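PDB 3DAO: putative Phosphate from Eubacterium rectale, which probably hydrolyses phosphate esters, as a putative phosphatase of the haloacid dehalogenase-like hydrolase family. Local coordinates for residues K108-M113 and I167-F172; R112-E117 and C121-A126. All coordinates share one frame; numbering follows the deposited sequence.

Interaction 1 (K108-M113 and I167-F172); sequences KGMCRM and IKFTVF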
loop_
_atom_site.group_PDB
_atom_site.type_symbol
_atom_site.label_atom_id
_atom_site.label_comp_id
_atom_site.label_asym_id
_atom_site.label_seq_id
_atom_site.Cartn_x
_atom_site.Cartn_y
_atom_site.Cartn_z
ATOM N N LYS A 108 -5.919 6.760 19.021
ATOM C CA LYS A 108 -6.273 6.420 20.414
ATOM C C LYS A 108 -7.788 6.560 20.608
ATOM O O LYS A 108 -8.426 5.739 21.280
ATOM C CB LYS A 108 -5.507 7.264 21.434
ATOM C CG LYS A 108 -4.069 6.814 21.542
ATOM C CD LYS A 108 -3.313 7.461 22.683
ATOM C CE LYS A 108 -1.920 6.839 22.769
ATOM N NZ LYS A 108 -1.086 7.345 23.904
ATOM N N GLY A 109 -8.365 7.566 20.001
ATOM C CA GLY A 109 -9.821 7.758 20.024
ATOM C C GLY A 109 -10.565 6.559 19.416
ATOM O O GLY A 109 -11.606 6.087 19.928
HETATM N N MSE A 110 -10.020 6.069 18.306
HETATM C CA MSE A 110 -10.560 4.875 17.623
HETATM C C MSE A 110 -10.481 3.664 18.544
HETATM O O MSE A 110 -11.436 2.898 18.648
HETATM C CB MSE A 110 -9.840 4.598 16.321
HETATM C CG MSE A 110 -10.171 5.615 15.273
HETATM SE SE MSE A 110 -9.017 5.394 13.745
HETATM C CE MSE A 110 -9.949 6.584 12.476
ATOM N N CYS A 111 -9.333 3.491 19.179
ATOM C CA CYS A 111 -9.120 2.375 20.119
ATOM C C CYS A 111 -10.207 2.395 21.193
ATOM O O CYS A 111 -10.854 1.395 21.496
ATOM C CB CYS A 111 -7.782 2.497 20.842
ATOM S SG CYS A 111 -6.259 2.078 19.922
ATOM N N ARG A 112 -10.369 3.560 21.823
ATOM C CA ARG A 112 -11.355 3.684 22.931
ATOM C C ARG A 112 -12.747 3.394 22.496
ATOM O O ARG A 112 -13.505 2.692 23.197
ATOM C CB ARG A 112 -11.283 5.067 23.585
ATOM C CG ARG A 112 -9.970 5.261 24.240
ATOM C CD ARG A 112 -9.814 6.638 24.845
ATOM N NE ARG A 112 -8.492 6.762 25.441
ATOM C CZ ARG A 112 -7.575 7.612 24.994
ATOM N NH1 ARG A 112 -7.877 8.508 24.072
ATOM N NH2 ARG A 112 -6.403 7.636 25.552
HETATM N N MSE A 113 -13.069 3.844 21.290
HETATM C CA MSE A 113 -14.406 3.631 20.751
HETATM C C MSE A 113 -14.662 2.159 20.435
HETATM O O MSE A 113 -15.739 1.627 20.735
HETATM C CB MSE A 113 -14.689 4.496 19.531
HETATM C CG MSE A 113 -16.017 4.159 18.875
HETATM SE SE MSE A 113 -16.485 5.363 17.422
HETATM C CE MSE A 113 -16.795 7.032 18.406
ATOM N N ILE A 167 0.578 4.319 11.483
ATOM C CA ILE A 167 0.186 4.558 10.110
ATOM C C ILE A 167 -1.125 3.909 9.723
ATOM O O ILE A 167 -1.744 4.271 8.716
ATOM C CB ILE A 167 1.318 4.170 9.076
ATOM C CG1 ILE A 167 1.674 2.683 9.169
ATOM C CG2 ILE A 167 2.523 5.167 9.191
ATOM C CD1 ILE A 167 2.570 2.201 8.012
ATOM N N LYS A 168 -1.605 3.011 10.579
ATOM C CA LYS A 168 -2.889 2.336 10.297
ATOM C C LYS A 168 -3.522 1.821 11.581
ATOM O O LYS A 168 -2.837 1.340 12.454
ATOM C CB LYS A 168 -2.690 1.154 9.357
ATOM C CG LYS A 168 -4.005 0.388 9.033
ATOM C CD LYS A 168 -3.797 -0.692 8.000
ATOM C CE LYS A 168 -2.919 -1.824 8.518
ATOM N NZ LYS A 168 -2.806 -2.912 7.470
ATOM N N PHE A 169 -4.832 2.005 11.661
ATOM C CA PHE A 169 -5.644 1.452 12.733
ATOM C C PHE A 169 -6.670 0.581 12.021
ATOM O O PHE A 169 -7.366 1.031 11.106
ATOM C CB PHE A 169 -6.326 2.525 13.566
ATOM C CG PHE A 169 -7.295 1.955 14.597
ATOM C CD1 PHE A 169 -6.882 1.668 15.860
ATOM C CD2 PHE A 169 -8.612 1.722 14.267
ATOM C CE1 PHE A 169 -7.751 1.126 16.797
ATOM C CE2 PHE A 169 -9.491 1.202 15.214
ATOM C CZ PHE A 169 -9.039 0.915 16.479
ATOM N N THR A 170 -6.739 -0.667 12.449
ATOM C CA THR A 170 -7.588 -1.649 11.826
ATOM C C THR A 170 -8.535 -2.337 12.794
ATOM O O THR A 170 -8.132 -2.786 13.874
ATOM C CB THR A 170 -6.705 -2.744 11.189
ATOM O OG1 THR A 170 -5.930 -2.160 10.117
ATOM C CG2 THR A 170 -7.544 -3.905 10.618
ATOM N N VAL A 171 -9.792 -2.435 12.374
ATOM C CA VAL A 171 -10.828 -3.151 13.149
ATOM C C VAL A 171 -11.065 -4.492 12.482
ATOM O O VAL A 171 -11.107 -4.590 11.267
ATOM C CB VAL A 171 -12.169 -2.387 13.180
ATOM C CG1 VAL A 171 -13.083 -2.999 14.238
ATOM C CG2 VAL A 171 -11.923 -0.847 13.437
ATOM N N PHE A 172 -11.198 -5.517 13.310
ATOM C CA PHE A 172 -11.492 -6.879 12.881
ATOM C C PHE A 172 -12.700 -7.487 13.579
ATOM O O PHE A 172 -12.953 -7.287 14.773
ATOM C CB PHE A 172 -10.303 -7.812 13.172
ATOM C CG PHE A 172 -10.599 -9.268 12.878
ATOM C CD1 PHE A 172 -10.560 -9.731 11.594
ATOM C CD2 PHE A 172 -10.901 -10.161 13.895
ATOM C CE1 PHE A 172 -10.842 -11.074 11.298
ATOM C CE2 PHE A 172 -11.163 -11.506 13.593
ATOM C CZ PHE A 172 -11.142 -11.933 12.306
#
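Met-110, a selenomethionine, is the first residue of 108-113 to meet the strand, and it does so over the flat side of Phe-169. Its CB stands nearly above the middle of the ring, 3.7 Å from the centroid and 14° off the normal, a CH-pi contact. CG is anti to the carbonyl carbon (chi1 -71°), and the chain, extended beyond CG, brings SE obliquely to the CB side of the ring, 3.7 Å from Phe-169 CD2. The selenium is thus an oblique Met-aromatic partner, and the two side chains run past each other in opposite senses. Cys-111 follows with its SG 3.6 Å from Phe-169 CE1, in an oblique sulfur-aromatic contact well away from the ring normal. Between the two side chains the helix backbone itself meets the ring, Phe-169 CZ lying 3.7 Å from Cys-111 N. Phe-169 reaches this far because its CG is anti to the backbone N (chi1 174°), which sends the ring out from the strand to the helix. Replacing Phe-169 with an alanine would probably open a gap beneath the helix and deprive both the selenium and the cysteine sulfur of their aromatic partner. The contact is buried and apolar, with no hydrogen bond across it. Met-110 also touches Cys-205 and Trp-189 of helix 185-189, while Cys-111 leans on Ile-158 and Tyr-123; helix 104-117 thereby packs on a six-stranded mixed sheet, probably the cap domain of a HAD-type hydrolase, in which strand 168-172 runs between strands 122-126 and 202-207.

Interaction 2 (R112-E117 and C121-A126); sequences RMVRDE and CDYFAA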
loop_
_atom_site.group_PDB
_atom_site.type_symbol
_atom_site.label_atom_id
_atom_site.label_comp_id
_atom_site.label_asym_id
_atom_site.label_seq_id
_atom_site.Cartn_x
_atom_site.Cartn_y
_atom_site.Cartn_z
ATOM N N ARG A 112 -10.369 3.560 21.823
ATOM C CA ARG A 112 -11.355 3.684 22.931
ATOM C C ARG A 112 -12.747 3.394 22.496
ATOM O O ARG A 112 -13.505 2.692 23.197
ATOM C CB ARG A 112 -11.283 5.067 23.585
ATOM C CG ARG A 112 -9.970 5.261 24.240
ATOM C CD ARG A 112 -9.814 6.638 24.845
ATOM N NE ARG A 112 -8.492 6.762 25.441
ATOM C CZ ARG A 112 -7.575 7.612 24.994
ATOM N NH1 ARG A 112 -7.877 8.508 24.072
ATOM N NH2 ARG A 112 -6.403 7.636 25.552
HETATM N N MSE A 113 -13.069 3.844 21.290
HETATM C CA MSE A 113 -14.406 3.631 20.751
HETATM C C MSE A 113 -14.662 2.159 20.435
HETATM O O MSE A 113 -15.739 1.627 20.735
HETATM C CB MSE A 113 -14.689 4.496 19.531
HETATM C CG MSE A 113 -16.017 4.159 18.875
HETATM SE SE MSE A 113 -16.485 5.363 17.422
HETATM C CE MSE A 113 -16.795 7.032 18.406
ATOM N N VAL A 114 -13.674 1.488 19.840
ATOM C CA VAL A 114 -13.884 0.082 19.489
ATOM C C VAL A 114 -14.023 -0.736 20.774
ATOM O O VAL A 114 -14.920 -1.554 20.923
ATOM C CB VAL A 114 -12.790 -0.451 18.565
ATOM C CG1 VAL A 114 -13.007 -1.985 18.295
ATOM C CG2 VAL A 114 -12.792 0.354 17.248
ATOM N N ARG A 115 -13.184 -0.401 21.734
ATOM C CA ARG A 115 -13.149 -1.101 23.013
ATOM C C ARG A 115 -14.472 -0.979 23.745
ATOM O O ARG A 115 -15.043 -1.963 24.214
ATOM C CB ARG A 115 -12.025 -0.518 23.866
ATOM C CG ARG A 115 -11.833 -1.161 25.207
ATOM C CD ARG A 115 -10.908 -0.286 26.071
ATOM N NE ARG A 115 -11.567 1.007 26.280
ATOM C CZ ARG A 115 -10.984 2.142 26.650
ATOM N NH1 ARG A 115 -9.704 2.189 26.846
ATOM N NH2 ARG A 115 -11.705 3.261 26.759
ATOM N N ASP A 116 -14.988 0.242 23.781
ATOM C CA ASP A 116 -16.178 0.537 24.565
ATOM C C ASP A 116 -17.500 0.335 23.870
ATOM O O ASP A 116 -18.495 -0.018 24.524
ATOM C CB ASP A 116 -16.122 1.992 25.065
ATOM C CG ASP A 116 -14.965 2.237 26.034
ATOM O OD1 ASP A 116 -14.478 1.256 26.661
ATOM O OD2 ASP A 116 -14.558 3.413 26.186
ATOM N N GLU A 117 -17.525 0.605 22.571
ATOM C CA GLU A 117 -18.754 0.541 21.776
ATOM C C GLU A 117 -18.861 -0.554 20.733
ATOM O O GLU A 117 -19.947 -0.814 20.224
ATOM C CB GLU A 117 -19.026 1.897 21.114
ATOM C CG GLU A 117 -18.976 3.042 22.104
ATOM C CD GLU A 117 -19.552 4.312 21.522
ATOM O OE1 GLU A 117 -20.729 4.285 21.123
ATOM O OE2 GLU A 117 -18.816 5.303 21.481
ATOM N N CYS A 121 -15.570 -6.754 18.504
ATOM C CA CYS A 121 -14.463 -6.572 17.540
ATOM C C CYS A 121 -13.104 -6.524 18.216
ATOM O O CYS A 121 -12.971 -6.239 19.421
ATOM C CB CYS A 121 -14.643 -5.255 16.734
ATOM S SG CYS A 121 -16.111 -5.160 15.709
ATOM N N ASP A 122 -12.091 -6.848 17.430
ATOM C CA ASP A 122 -10.723 -6.643 17.835
ATOM C C ASP A 122 -10.103 -5.498 17.021
ATOM O O ASP A 122 -10.669 -5.000 16.042
ATOM C CB ASP A 122 -9.953 -7.918 17.629
ATOM C CG ASP A 122 -10.491 -9.021 18.512
ATOM O OD1 ASP A 122 -10.352 -8.913 19.758
ATOM O OD2 ASP A 122 -11.074 -9.961 17.966
ATOM N N TYR A 123 -8.918 -5.086 17.415
ATOM C CA TYR A 123 -8.258 -3.985 16.691
ATOM C C TYR A 123 -6.756 -4.065 16.782
ATOM O O TYR A 123 -6.195 -4.726 17.662
ATOM C CB TYR A 123 -8.782 -2.610 17.119
ATOM C CG TYR A 123 -8.780 -2.354 18.592
ATOM C CD1 TYR A 123 -9.848 -2.770 19.387
ATOM C CD2 TYR A 123 -7.727 -1.668 19.202
ATOM C CE1 TYR A 123 -9.868 -2.523 20.733
ATOM C CE2 TYR A 123 -7.742 -1.414 20.572
ATOM C CZ TYR A 123 -8.816 -1.839 21.328
ATOM O OH TYR A 123 -8.852 -1.606 22.693
ATOM N N PHE A 124 -6.134 -3.393 15.828
ATOM C CA PHE A 124 -4.681 -3.395 15.673
ATOM C C PHE A 124 -4.199 -2.020 15.292
ATOM O O PHE A 124 -4.927 -1.255 14.651
ATOM C CB PHE A 124 -4.272 -4.376 14.558
ATOM C CG PHE A 124 -4.809 -5.779 14.761
ATOM C CD1 PHE A 124 -4.094 -6.700 15.514
ATOM C CD2 PHE A 124 -6.028 -6.139 14.237
ATOM C CE1 PHE A 124 -4.598 -7.963 15.740
ATOM C CE2 PHE A 124 -6.546 -7.373 14.462
ATOM C CZ PHE A 124 -5.836 -8.300 15.204
ATOM N N ALA A 125 -2.995 -1.692 15.721
ATOM C CA ALA A 125 -2.395 -0.389 15.370
ATOM C C ALA A 125 -1.013 -0.673 14.779
ATOM O O ALA A 125 -0.168 -1.298 15.428
ATOM C CB ALA A 125 -2.292 0.498 16.601
ATOM N N ALA A 126 -0.810 -0.259 13.543
ATOM C CA ALA A 126 0.429 -0.579 12.818
ATOM C C ALA A 126 1.369 0.592 12.631
ATOM O O ALA A 126 0.951 1.708 12.443
ATOM C CB ALA A 126 0.101 -1.177 11.444
#
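An antiparallel helix-to-strand connection, in which helix 104-117 leads through a short loop into strand 122-126, brings Val-114 and Arg-115 against Tyr-123. The axes of helix 112-117 and strand 122-126 run almost antiparallel, at 168°, and approach to 8.9 Å. Val-114 supplies the apolar part. Its CG1 comes within 3.4 Å of Tyr-123 CD1 in an oblique approach to the ring. The same methyl lies 4.0 Å from Cys-121 CB, so it bridges the start of the strand and the tyrosine. With CG held between its own backbone N and carbonyl carbon (chi1 52°), Tyr-123 lays its ring along the helix and brings the phenol end to the next residue. There Tyr-123 OH is 3.6 Å from Arg-115 CB, with the aliphatic CG a little farther off; this is packing against the arginine stem. The guanidinium turns away instead, through a bend in its chain, and grips Asp-116 side-on with two nitrogens. Arg-115 NE donates to Asp-116 OD1 at 2.9 Å, meeting it from above the carboxylate plane. The second bond, from Arg-115 NH2 to Asp-116 OD2, is also 2.9 Å and nearly straight, and it arrives on the syn side, though tilted out of the carboxylate plane. The chemistry is accordingly divided: apolar contacts of Val-114 with the ring and Cys-121, together with the phenol oxygen against the arginine stem, join helix to strand with no hydrogen bond between them, whereas the exposed two-point grip on Asp-116 is likely to limit rotation of the guanidinium.

In the fold
Interactions 1 and 2 fasten the same helix, 104-117, to two neighbouring strands of one mixed sheet, with their centres about 5 Å apart. Interaction 1 is the buried one and joins parts far apart in sequence, through an aromatic ring met by selenium, sulfur and CH groups. Interaction 2 is local in the chain and only partly buried; its apolar inner side gives way to an arginine-aspartate pair at the surface. The strands themselves are tied by backbone contacts, including Lys-168 O to Ala-126 N at 2.8 Å, a probable hydrogen bond at a classic beta bulge. Val-114 and Cys-111 connect the two clusters, touching Phe-169 and Tyr-123 alike.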